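Tryptophan halogenase (Shewanella frigidimarina, PDB 2PYX) probably acts as a flavin-dependent tryptophan halogenase, binding FAD and having monooxygenase-type activity. Local coordinates at residues A28-D33 against S40-I45; M3-T8 against S221-I226. All coordinates share one frame; numbering follows the deposited sequence. Where two conformers were deposited one is given.

Interaction 1 (A28-D33 against S40-I45); sequences AEHNVD and SPKLNI
Asn31 and His30 meet residues 41-43 through similar first torsions. In Asn31, CG lies anti to the carbonyl carbon (chi1 -68°), and the amide reaches the backbone of Leu43. His30 has the same chi1, which puts its CG likewise beside its own backbone N; the ring then lies beside Lys42 and Leu43. The Asn31 amide pairs with both backbone polar groups of Leu43. Leu43 N donates to Asn31 OD1 over 3.0 Å, nearly straight, in the carbonyl plane and on a lone pair. Asn31 ND2 gives a hydrogen to Leu43 O at 2.9 Å, a more bent bond tilted from both planes. The two bonds fix the rotation of the amide. Pro41 CB packs on the same amide, 3.4 Å from Asn31 CG. An alanine in place of Asn31 would probably leave Leu43 N and O without these partners and residues 41-43 more free to shift.

Lys42 bends at chi3, and its NZ donates to His30 ND1 over 2.9 Å, close to the ring plane. The other ring nitrogen, His30 NE2, is bonded to Ala376 O, so the imidazole is held at both nitrogens. Leu43 CD1 packs 3.8 Å from His30 CB. One water joins His30 O to Lys42 N. A second also donates to His30 O and makes a weak bond to Lys42 NZ.

The contact joins the C-terminal part of helix 16-31 to the chain entering strand 44-49. Strand 9-13, this helix and strand 44-49 form a beta-alpha-beta crossover, consistent with a Rossmann-type FAD-binding fold. Leu379 touches His30, Lys42 and Leu43, while Ile45 packs on Leu26 and Ala27.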
ATOM      1  N   ALA A  28       9.529   4.665 -18.963  1.00 10.88           N
ATOM      2  CA  ALA A  28       8.828   3.648 -19.734  1.00 12.30           C
ATOM      3  C   ALA A  28       7.675   4.272 -20.538  1.00 11.78           C
ATOM      4  O   ALA A  28       7.419   3.904 -21.707  1.00 13.45           O
ATOM      5  CB  ALA A  28       8.328   2.527 -18.836  1.00 13.17           C
ATOM      6  N   GLU A  29       6.951   5.204 -19.930  1.00 10.86           N
ATOM      7  CA  GLU A  29       5.789   5.807 -20.588  1.00 11.11           C
ATOM      8  C   GLU A  29       6.182   6.704 -21.758  1.00 10.91           C
ATOM      9  O   GLU A  29       5.484   6.701 -22.762  1.00 13.66           O
ATOM     10  CB  GLU A  29       4.910   6.572 -19.585  1.00 11.01           C
ATOM     11  CG  GLU A  29       3.744   7.307 -20.168  1.00 14.47           C
ATOM     12  CD  GLU A  29       2.679   6.415 -20.772  1.00 21.54           C
ATOM     13  OE1 GLU A  29       2.762   5.168 -20.714  1.00 17.84           O
ATOM     14  OE2 GLU A  29       1.728   6.982 -21.344  1.00 25.44           O
ATOM     15  N   HIS A  30       7.274   7.461 -21.615  1.00 10.22           N
ATOM     16  CA  HIS A  30       7.604   8.486 -22.621  1.00 10.00           C
ATOM     17  C   HIS A  30       8.768   8.170 -23.555  1.00 11.14           C
ATOM     18  O   HIS A  30       8.813   8.688 -24.668  1.00 12.74           O
ATOM     19  CB  HIS A  30       7.860   9.821 -21.925  1.00 11.60           C
ATOM     20  CG  HIS A  30       6.609  10.371 -21.319  1.00 10.97           C
ATOM     21  ND1 HIS A  30       5.649  11.013 -22.065  1.00 13.23           N
ATOM     22  CD2 HIS A  30       6.110  10.246 -20.068  1.00 13.45           C
ATOM     23  CE1 HIS A  30       4.626  11.308 -21.279  1.00 12.13           C
ATOM     24  NE2 HIS A  30       4.864  10.828 -20.069  1.00 12.76           N
ATOM     25  N   ASN A  31       9.671   7.318 -23.098  1.00  9.61           N
ATOM     26  CA  ASN A  31      10.957   7.089 -23.773  1.00 10.69           C
ATOM     27  C   ASN A  31      11.147   5.713 -24.413  1.00 12.73           C
ATOM     28  O   ASN A  31      12.155   5.507 -25.078  1.00 12.87           O
ATOM     29  CB  ASN A  31      12.089   7.358 -22.788  1.00  9.76           C
ATOM     30  CG  ASN A  31      12.196   8.825 -22.399  1.00 10.68           C
ATOM     31  OD1 ASN A  31      11.437   9.677 -22.898  1.00 11.26           O
ATOM     32  ND2 ASN A  31      13.174   9.144 -21.536  1.00 11.79           N
ATOM     33  N   VAL A  32      10.188   4.802 -24.227  1.00 12.56           N
ATOM     34  CA  VAL A  32      10.309   3.381 -24.635  1.00 14.29           C
ATOM     35  C   VAL A  32       9.083   2.959 -25.454  1.00 16.04           C
ATOM     36  O   VAL A  32       7.946   3.347 -25.153  1.00 16.38           O
ATOM     37  CB  VAL A  32      10.399   2.477 -23.405  1.00 16.39           C
ATOM     38  CG1 VAL A  32      10.425   1.019 -23.802  1.00 17.60           C
ATOM     39  CG2 VAL A  32      11.591   2.830 -22.595  1.00 15.78           C
ATOM     40  N   ASP A  33       9.317   2.190 -26.517  1.00 13.93           N
ATOM     41  CA  ASP A  33       8.265   1.594 -27.338  1.00 17.02           C
ATOM     42  C   ASP A  33       8.677   0.141 -27.550  1.00 18.06           C
ATOM     43  O   ASP A  33       9.790  -0.132 -27.996  1.00 17.35           O
ATOM     44  CB  ASP A  33       8.110   2.313 -28.684  1.00 16.61           C
ATOM     45  CG  ASP A  33       6.853   1.875 -29.485  1.00 14.95           C
ATOM     46  OD1 ASP A  33       5.808   1.556 -28.818  1.00 32.85           O
ATOM     47  OD2 ASP A  33       6.842   1.925 -30.745  1.00 18.80           O
ATOM     48  N   SER A  40      16.491   9.346 -29.456  1.00 23.57           N
ATOM     49  CA  SER A  40      16.462  10.709 -28.940  1.00 24.56           C
ATOM     50  C   SER A  40      15.182  10.851 -28.111  1.00 21.42           C
ATOM     51  O   SER A  40      14.128  11.215 -28.625  1.00 25.37           O
ATOM     52  CB  SER A  40      16.509  11.739 -30.062  1.00 25.50           C
ATOM     53  OG  SER A  40      16.642  13.040 -29.503  1.00 33.67           O
ATOM     54  N   PRO A  41      15.274  10.527 -26.830  1.00 19.65           N
ATOM     55  CA  PRO A  41      14.033  10.391 -26.064  1.00 18.35           C
ATOM     56  C   PRO A  41      13.423  11.718 -25.648  1.00 15.64           C
ATOM     57  O   PRO A  41      14.115  12.735 -25.540  1.00 16.72           O
ATOM     58  CB  PRO A  41      14.480   9.622 -24.838  1.00 21.59           C
ATOM     59  CG  PRO A  41      15.882  10.012 -24.646  1.00 27.73           C
ATOM     60  CD  PRO A  41      16.462  10.244 -26.003  1.00 21.87           C
ATOM     61  N   LYS A  42      12.118  11.679 -25.398  1.00 12.28           N
ATOM     62  CA  LYS A  42      11.410  12.854 -24.963  1.00 11.97           C
ATOM     63  C   LYS A  42      11.977  13.454 -23.689  1.00 12.71           C
ATOM     64  O   LYS A  42      12.217  14.675 -23.622  1.00 13.10           O
ATOM     65  CB  LYS A  42       9.918  12.542 -24.737  1.00 10.91           C
ATOM     66  CG  LYS A  42       9.073  13.784 -24.492  1.00 14.05           C
ATOM     67  CD  LYS A  42       7.652  13.455 -24.066  1.00 12.78           C
ATOM     68  CE  LYS A  42       6.877  12.716 -25.077  1.00 16.21           C
ATOM     69  NZ  LYS A  42       5.442  12.461 -24.605  1.00 16.10           N
ATOM     70  N   LEU A  43      12.110  12.625 -22.649  1.00 11.30           N
ATOM     71  CA  LEU A  43      12.430  13.102 -21.331  1.00 10.92           C
ATOM     72  C   LEU A  43      13.883  12.823 -20.991  1.00 11.19           C
ATOM     73  O   LEU A  43      14.395  11.725 -21.254  1.00 12.83           O
ATOM     74  CB  LEU A  43      11.597  12.409 -20.239  1.00 10.99           C
ATOM     75  CG  LEU A  43      10.081  12.555 -20.366  1.00 11.11           C
ATOM     76  CD1 LEU A  43       9.432  11.885 -19.176  1.00 10.19           C
ATOM     77  CD2 LEU A  43       9.659  14.001 -20.474  1.00 13.17           C
ATOM     78  N   ASN A  44      14.492  13.802 -20.348  1.00 12.44           N
ATOM     79  CA  ASN A  44      15.832  13.670 -19.798  0.50 11.94           C
ATOM     80  C   ASN A  44      15.664  13.617 -18.292  1.00 11.74           C
ATOM     81  O   ASN A  44      15.401  14.632 -17.640  1.00 12.36           O
ATOM     82  CB  ASN A  44      16.726  14.846 -20.211  0.50 12.96           C
ATOM     83  CG  ASN A  44      18.170  14.683 -19.732  0.50 10.02           C
ATOM     84  OD1 ASN A  44      18.660  13.570 -19.583  0.50 15.10           O
ATOM     85  ND2 ASN A  44      18.843  15.808 -19.475  0.50 15.99           N
ATOM     86  N   ILE A  45      15.765  12.407 -17.751  1.00 12.14           N
ATOM     87  CA  ILE A  45      15.485  12.161 -16.345  1.00 11.72           C
ATOM     88  C   ILE A  45      16.792  11.923 -15.576  1.00 12.38           C
ATOM     89  O   ILE A  45      17.587  11.064 -15.956  1.00 11.89           O
ATOM     90  CB  ILE A  45      14.585  10.929 -16.192  1.00 12.25           C
ATOM     91  CG1 ILE A  45      13.285  11.055 -16.989  1.00 12.09           C
ATOM     92  CG2 ILE A  45      14.300  10.668 -14.702  1.00 11.97           C
ATOM     93  CD1 ILE A  45      12.655   9.719 -17.219  1.00 12.13           C
TER
HETATM   94  O   HOH W   1      10.743   9.349 -26.448  1.00 13.91           O
HETATM   95  O   HOH W   2       6.398   9.554 -25.930  1.00 16.23           O

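Interaction 2 (M3-T8 against S221-I226); sequences MQKPIT and SGQLFI
Gln223 reaches over to the loop of residues 5-8, and its side chain carries most of the contact. Its CB lies 4.1 Å from both Ile7 CG2 and Ile7 CD1. CG stands anti to the carbonyl carbon (chi1 -67°), and the chain then runs extended to CD (chi2 170°). This brings the terminal amide to the backbone of the loop. CD comes near Pro6 O and Lys5 NZ. At the tip, the two polar atoms take two backbone groups. Gln223 NE2 donates to Pro6 O at 2.9 Å, with Pro6 O in the amide plane and the donor above the carbonyl plane of Pro6. Gln223 OE1 accepts from Thr8 N, also at 2.9 Å and nearly straight, with this N-H above the plane of the side-chain carbonyl.

The loop leads directly into strand 9-13, the first strand of the predicted FAD-binding, Rossmann-type sheet. Strand 224-227 follows Gln223 and lies next to strand 9-13, parallel to it. Gln223 OE1 takes a second hydrogen from Glu9 N, so one oxygen grips two successive backbone N-H groups where strand 9-13 starts.

Lys5 crosses the Gln223 side chain at about a right angle. Its CG lies 3.7 Å from Gln223 NE2, and its NZ is 3.6 Å from Gln223 OE1. Thr8 lies alongside Gln223, pointing the same way. Nearer the backbone of residues 223-224 the contact is apolar. Ile7 CG2 meets Leu224 CB at 4.1 Å, and these two side chains also cross at about a right angle. Leu224 leans further on Ile10 of strand 9-13, and Ile7 on Met386 of helix 383-413.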
HETATM    1  N   MSE A   3       7.640  29.906 -20.999  1.00 22.65           N
HETATM    2  CA  MSE A   3       6.464  29.249 -20.420  1.00 20.71           C
HETATM    3  C   MSE A   3       5.859  28.238 -21.381  1.00 19.19           C
HETATM    4  O   MSE A   3       5.014  27.449 -20.974  1.00 16.12           O
HETATM    5  CB  MSE A   3       5.400  30.266 -20.052  1.00 23.90           C
HETATM    6  CG  MSE A   3       5.788  31.298 -19.026  1.00 27.99           C
HETATM    7 SE   MSE A   3       5.751  30.522 -17.219  0.75 32.14          SE
HETATM    8  CE  MSE A   3       7.540  30.190 -17.135  1.00 29.25           C
ATOM      9  N   GLN A   4       6.244  28.299 -22.661  1.00 16.00           N
ATOM     10  CA  GLN A   4       5.766  27.367 -23.682  0.50 16.71           C
ATOM     11  C   GLN A   4       6.775  26.252 -23.992  1.00 14.40           C
ATOM     12  O   GLN A   4       6.501  25.376 -24.829  1.00 16.33           O
ATOM     13  CB  GLN A   4       5.389  28.112 -24.970  0.50 18.76           C
ATOM     14  CG  GLN A   4       4.152  29.016 -24.844  0.50 20.61           C
ATOM     15  CD  GLN A   4       4.437  30.376 -24.201  0.50 23.13           C
ATOM     16  OE1 GLN A   4       5.532  30.933 -24.329  0.50 21.14           O
ATOM     17  NE2 GLN A   4       3.436  30.920 -23.509  0.50 24.46           N
ATOM     18  N   LYS A   5       7.933  26.285 -23.346  1.00 13.40           N
ATOM     19  CA  LYS A   5       8.964  25.274 -23.559  1.00 14.22           C
ATOM     20  C   LYS A   5       8.422  23.923 -23.078  1.00 14.73           C
ATOM     21  O   LYS A   5       7.916  23.824 -21.967  1.00 13.23           O
ATOM     22  CB  LYS A   5      10.235  25.636 -22.785  1.00 17.49           C
ATOM     23  CG  LYS A   5      11.388  24.691 -23.072  1.00 20.84           C
ATOM     24  CD  LYS A   5      12.661  25.149 -22.396  1.00 23.87           C
ATOM     25  CE  LYS A   5      13.877  24.250 -22.753  1.00 25.29           C
ATOM     26  NZ  LYS A   5      14.065  23.017 -21.894  1.00 23.63           N
ATOM     27  N   PRO A   6       8.496  22.877 -23.907  1.00 12.98           N
ATOM     28  CA  PRO A   6       8.036  21.562 -23.445  1.00 14.07           C
ATOM     29  C   PRO A   6       8.712  21.114 -22.157  1.00 13.64           C
ATOM     30  O   PRO A   6       9.886  21.394 -21.954  1.00 12.85           O
ATOM     31  CB  PRO A   6       8.398  20.633 -24.606  1.00 14.82           C
ATOM     32  CG  PRO A   6       8.374  21.541 -25.785  1.00 13.84           C
ATOM     33  CD  PRO A   6       8.932  22.832 -25.313  1.00 13.36           C
ATOM     34  N   ILE A   7       7.977  20.460 -21.260  1.00 13.59           N
ATOM     35  CA  ILE A   7       8.585  19.932 -20.057  1.00 12.43           C
ATOM     36  C   ILE A   7       9.298  18.617 -20.348  1.00 13.64           C
ATOM     37  O   ILE A   7       8.669  17.561 -20.521  1.00 14.33           O
ATOM     38  CB  ILE A   7       7.561  19.716 -18.929  1.00 12.73           C
ATOM     39  CG1 ILE A   7       6.742  20.984 -18.668  1.00 13.26           C
ATOM     40  CG2 ILE A   7       8.242  19.233 -17.656  1.00 10.89           C
ATOM     41  CD1 ILE A   7       7.555  22.204 -18.317  1.00 15.50           C
ATOM     42  N   THR A   8      10.626  18.693 -20.400  1.00 12.61           N
ATOM     43  CA  THR A   8      11.433  17.512 -20.712  1.00 13.03           C
ATOM     44  C   THR A   8      12.523  17.249 -19.690  1.00 10.98           C
ATOM     45  O   THR A   8      13.026  16.128 -19.622  1.00 12.66           O
ATOM     46  CB  THR A   8      12.081  17.616 -22.106  1.00 14.94           C
ATOM     47  OG1 THR A   8      13.035  18.681 -22.115  1.00 15.10           O
ATOM     48  CG2 THR A   8      11.047  17.851 -23.211  1.00 18.53           C
ATOM     49  N   SER A 221      20.137  21.689 -13.730  1.00 15.02           N
ATOM     50  CA  SER A 221      18.950  22.462 -14.073  1.00 16.14           C
ATOM     51  C   SER A 221      17.834  21.525 -14.493  1.00 15.72           C
ATOM     52  O   SER A 221      18.084  20.459 -15.039  1.00 15.96           O
ATOM     53  CB  SER A 221      19.247  23.448 -15.209  1.00 17.35           C
ATOM     54  OG  SER A 221      20.198  24.449 -14.808  1.00 19.21           O
ATOM     55  N   GLY A 222      16.602  21.931 -14.198  1.00 13.94           N
ATOM     56  CA  GLY A 222      15.451  21.169 -14.640  1.00 13.65           C
ATOM     57  C   GLY A 222      14.196  22.005 -14.640  1.00 12.59           C
ATOM     58  O   GLY A 222      14.196  23.173 -14.197  1.00 12.18           O
ATOM     59  N   GLN A 223      13.117  21.379 -15.115  1.00 11.80           N
ATOM     60  CA  GLN A 223      11.833  22.029 -15.299  1.00 10.72           C
ATOM     61  C   GLN A 223      10.762  21.512 -14.335  1.00 11.22           C
ATOM     62  O   GLN A 223       9.768  22.205 -14.080  1.00 10.68           O
ATOM     63  CB  GLN A 223      11.345  21.821 -16.718  1.00 10.99           C
ATOM     64  CG  GLN A 223      12.188  22.530 -17.788  1.00 11.82           C
ATOM     65  CD  GLN A 223      11.782  22.078 -19.126  1.00 10.69           C
ATOM     66  OE1 GLN A 223      12.135  20.983 -19.570  1.00 12.90           O
ATOM     67  NE2 GLN A 223      11.000  22.904 -19.800  1.00 11.83           N
ATOM     68  N   LEU A 224      10.954  20.288 -13.849  1.00 11.26           N
ATOM     69  CA  LEU A 224      10.013  19.656 -12.959  1.00  9.56           C
ATOM     70  C   LEU A 224      10.862  18.885 -11.974  1.00  9.92           C
ATOM     71  O   LEU A 224      11.772  18.147 -12.377  1.00 11.51           O
ATOM     72  CB  LEU A 224       9.113  18.704 -13.731  1.00 12.52           C
ATOM     73  CG  LEU A 224       7.985  18.108 -12.913  1.00 15.41           C
ATOM     74  CD1 LEU A 224       6.958  19.116 -12.456  1.00 12.90           C
ATOM     75  CD2 LEU A 224       7.325  17.028 -13.748  1.00 19.15           C
ATOM     76  N   PHE A 225      10.600  19.084 -10.685  1.00 10.39           N
ATOM     77  CA  PHE A 225      11.371  18.491  -9.615  1.00 10.66           C
ATOM     78  C   PHE A 225      10.496  17.546  -8.798  1.00 11.59           C
ATOM     79  O   PHE A 225       9.397  17.945  -8.386  1.00 13.12           O
ATOM     80  CB  PHE A 225      11.943  19.595  -8.738  1.00 12.33           C
ATOM     81  CG  PHE A 225      12.978  20.387  -9.441  1.00 11.78           C
ATOM     82  CD1 PHE A 225      12.629  21.412 -10.300  1.00 12.88           C
ATOM     83  CD2 PHE A 225      14.333  20.034  -9.311  1.00 11.23           C
ATOM     84  CE1 PHE A 225      13.628  22.117 -11.020  1.00 11.90           C
ATOM     85  CE2 PHE A 225      15.305  20.758 -10.039  1.00 13.71           C
ATOM     86  CZ  PHE A 225      14.957  21.761 -10.861  1.00 13.10           C
ATOM     87  N   ILE A 226      10.974  16.325  -8.556  1.00 10.00           N
ATOM     88  CA  ILE A 226      10.190  15.357  -7.828  1.00  8.92           C
ATOM     89  C   ILE A 226      10.833  15.220  -6.477  1.00 10.20           C
ATOM     90  O   ILE A 226      12.019  14.850  -6.383  1.00 10.14           O
ATOM     91  CB  ILE A 226      10.163  13.989  -8.519  1.00 10.41           C
ATOM     92  CG1 ILE A 226       9.899  14.081 -10.010  1.00 14.40           C
ATOM     93  CG2 ILE A 226       9.174  13.079  -7.801  1.00 11.34           C
ATOM     94  CD1 ILE A 226       8.690  14.802 -10.392  1.00 16.10           C
TER

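From the N terminus, residues 3-8 come first and lead into strand 9-13. The chain then passes through helix 16-31 and returns at residues 40-45 to strand 44-49. Interaction 1 closes the short loop of residues 34-39. Interaction 2 closes a far longer one, since residues 221-226 follow more than 200 residues later. Interaction 1 is thus nested inside interaction 2. The two touch where Asn44 N and Thr8 O lie 2.8 Å apart, a probable hydrogen bond. Interaction 1 ties helix 16-31 to the lead-in of strand 44-49. Interaction 2 ties the lead-in of strand 9-13 to that of strand 224-227. Strand 9-13 lies between the other two in the sheet.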